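Putative creatinine amidohydrolase (Bacteroides fragilis, PDB 3LUB) probably hydrolyses carbon-nitrogen bonds in linear amides, as a zinc-binding member of the creatininase superfamily. Local coordinates at residues 42-46 / 168-172. Coordinates in Å, arbitrary orientation, origin at the centre of the assembly. Numbering follows the deposited sequence.
Sequences TDCIL and ETSVM. With ZN (zinc ion), chain B; ZN (zinc ion), chain C.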
ATOM      1  N   THR F  42      19.813 -23.427  -2.150  1.00 18.59           N
ATOM      2  CA  THR F  42      20.699 -23.648  -0.970  1.00 18.11           C
ATOM      3  C   THR F  42      20.212 -22.956   0.293  1.00 18.60           C
ATOM      4  O   THR F  42      20.199 -23.550   1.356  1.00 17.97           O
ATOM      5  CB  THR F  42      22.165 -23.203  -1.281  1.00 19.33           C
ATOM      6  OG1 THR F  42      22.689 -23.964  -2.393  1.00 19.08           O
ATOM      7  CG2 THR F  42      23.103 -23.322  -0.047  1.00 17.47           C
ATOM      8  N   ASP F  43      19.784 -21.703   0.187  1.00 19.27           N
ATOM      9  CA  ASP F  43      19.361 -20.933   1.377  1.00 18.21           C
ATOM     10  C   ASP F  43      18.030 -21.348   1.958  1.00 18.11           C
ATOM     11  O   ASP F  43      17.702 -20.944   3.058  1.00 17.96           O
ATOM     12  CB  ASP F  43      19.342 -19.426   1.087  1.00 19.63           C
ATOM     13  CG  ASP F  43      20.706 -18.869   0.804  1.00 20.79           C
ATOM     14  OD1 ASP F  43      21.728 -19.588   0.988  1.00 21.94           O
ATOM     15  OD2 ASP F  43      20.756 -17.691   0.399  1.00 19.48           O
ATOM     16  N   CYS F  44      17.268 -22.151   1.223  1.00 18.63           N
ATOM     17  CA  CYS F  44      16.050 -22.788   1.721  1.00 19.65           C
ATOM     18  C   CYS F  44      16.343 -24.177   2.296  1.00 19.36           C
ATOM     19  O   CYS F  44      15.837 -24.547   3.356  1.00 18.47           O
ATOM     20  CB  CYS F  44      15.037 -22.993   0.585  1.00 21.95           C
ATOM     21  SG  CYS F  44      14.191 -21.500  -0.091  1.00 21.68           S
ATOM     22  N   ILE F  45      17.121 -24.945   1.548  1.00 18.32           N
ATOM     23  CA  ILE F  45      17.419 -26.331   1.871  1.00 18.51           C
ATOM     24  C   ILE F  45      18.145 -26.470   3.204  1.00 19.65           C
ATOM     25  O   ILE F  45      17.755 -27.283   4.021  1.00 20.38           O
ATOM     26  CB  ILE F  45      18.280 -26.996   0.786  1.00 17.24           C
ATOM     27  CG1 ILE F  45      17.486 -27.149  -0.521  1.00 20.92           C
ATOM     28  CG2 ILE F  45      18.783 -28.333   1.255  1.00 17.98           C
ATOM     29  CD1 ILE F  45      18.299 -27.363  -1.791  1.00 16.29           C
ATOM     30  N   LEU F  46      19.198 -25.685   3.413  1.00 18.95           N
ATOM     31  CA  LEU F  46      20.022 -25.816   4.604  1.00 18.85           C
ATOM     32  C   LEU F  46      19.288 -25.526   5.909  1.00 18.41           C
ATOM     33  O   LEU F  46      19.330 -26.360   6.823  1.00 18.72           O
ATOM     34  CB  LEU F  46      21.280 -24.967   4.481  1.00 18.91           C
ATOM     35  CG  LEU F  46      22.226 -25.487   3.393  1.00 18.95           C
ATOM     36  CD1 LEU F  46      23.631 -24.830   3.506  1.00 18.91           C
ATOM     37  CD2 LEU F  46      22.292 -27.018   3.463  1.00 14.58           C
ATOM     38  N   GLU F 168      29.100 -23.342   3.446  1.00 23.35           N
ATOM     39  CA  GLU F 168      27.831 -23.682   2.800  1.00 22.82           C
ATOM     40  C   GLU F 168      28.006 -24.932   1.940  1.00 20.83           C
ATOM     41  O   GLU F 168      27.102 -25.774   1.866  1.00 20.25           O
ATOM     42  CB  GLU F 168      27.294 -22.529   1.935  1.00 23.10           C
ATOM     43  CG  GLU F 168      26.257 -21.663   2.627  1.00 24.27           C
ATOM     44  CD  GLU F 168      25.530 -20.694   1.703  1.00 25.37           C
ATOM     45  OE1 GLU F 168      26.143 -20.211   0.727  1.00 20.54           O
ATOM     46  OE2 GLU F 168      24.343 -20.366   2.008  1.00 25.44           O
ATOM     47  N   THR F 169      29.135 -25.028   1.236  1.00 20.38           N
ATOM     48  CA  THR F 169      29.379 -26.211   0.395  1.00 20.17           C
ATOM     49  C   THR F 169      29.484 -27.470   1.246  1.00 20.52           C
ATOM     50  O   THR F 169      28.905 -28.482   0.897  1.00 21.91           O
ATOM     51  CB  THR F 169      30.623 -26.083  -0.484  1.00 20.32           C
ATOM     52  OG1 THR F 169      30.528 -24.885  -1.264  1.00 18.43           O
ATOM     53  CG2 THR F 169      30.712 -27.256  -1.410  1.00 19.25           C
ATOM     54  N   SER F 170      30.195 -27.396   2.365  1.00 20.47           N
ATOM     55  CA  SER F 170      30.378 -28.554   3.240  1.00 20.74           C
ATOM     56  C   SER F 170      29.060 -29.033   3.779  1.00 20.94           C
ATOM     57  O   SER F 170      28.819 -30.225   3.802  1.00 21.09           O
ATOM     58  CB  SER F 170      31.329 -28.260   4.427  1.00 20.63           C
ATOM     59  OG  SER F 170      32.654 -28.019   3.990  1.00 22.31           O
ATOM     60  N   VAL F 171      28.227 -28.105   4.241  1.00 20.69           N
ATOM     61  CA  VAL F 171      26.967 -28.477   4.863  1.00 19.76           C
ATOM     62  C   VAL F 171      26.019 -29.067   3.799  1.00 20.27           C
ATOM     63  O   VAL F 171      25.310 -30.007   4.080  1.00 22.21           O
ATOM     64  CB  VAL F 171      26.328 -27.300   5.617  1.00 21.04           C
ATOM     65  CG1 VAL F 171      24.980 -27.723   6.259  1.00 17.31           C
ATOM     66  CG2 VAL F 171      27.321 -26.724   6.691  1.00 16.97           C
HETATM   67  N   MSE F 172      26.066 -28.563   2.566  1.00 19.79           N
HETATM   68  CA  MSE F 172      25.286 -29.163   1.458  1.00 20.49           C
HETATM   69  C   MSE F 172      25.815 -30.571   1.165  1.00 21.21           C
HETATM   70  O   MSE F 172      25.036 -31.481   0.935  1.00 21.91           O
HETATM   71  CB  MSE F 172      25.362 -28.326   0.178  1.00 19.43           C
HETATM   72  CG  MSE F 172      24.431 -28.804  -0.929  1.00 21.93           C
HETATM   73 SE   MSE F 172      22.495 -28.791  -0.389  0.75 21.14          SE
HETATM   74  CE  MSE F 172      22.120 -26.848  -0.258  1.00 17.73           C
TER
HETATM   75 ZN    ZN B 302      23.578 -19.257   0.673  1.00 21.51          ZN
HETATM   76 ZN    ZN C 301      22.134 -16.151   0.217  1.00 34.65          ZN
HETATM   77  O   HOH W   1      24.163 -17.287   1.043  1.00 27.58           O
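Segments 42-46 and 168-172 are both helical. The first is the N-terminal turn of helix 42-62; the second lies within helix 166-175. Their axes cross at 52° and come no closer than 10.9 Å. The nearest CA atoms, those of Leu-46 and Met-172, are 7.0 Å apart. No hydrogen bond links the segments; apolar side chains meet between the helices, and a zinc ion beside them joins the two segments.

The CA-CB bond of Met-172, a selenomethionine, points sideways, but the end of its side chain reaches helix 42-62. Met-172 CE lies 3.7 Å from Leu-46 CD2, 4.0 Å from Ile-45 CG2 and 3.6 Å from Thr-42 CA. Leu-46 CD2 also packs 3.9 Å from Val-171 CG1. Val-171 also touches Tyr-232 and Val-233 of helix 226-249.

Beside this apolar patch, two carboxylates meet at zinc. Asp-43 OD1 and Glu-168 OE2 are each 1.9 Å from the chain B zinc. The shared ion explains why Asp-43 OD1 and Glu-168 OE2 lie only 2.9 Å apart. Glu-168 OE1 is hydrogen-bonded to Ala-164 N. Asp-43 OD2 binds the chain C zinc at 2.1 Å, so Asp-43 bridges both metals, as does water 1. His-34 completes the first site; Glu-32 and His-120 complete the second. This is the dinuclear metal centre characteristic of the creatininase family, occupied here by two zinc ions.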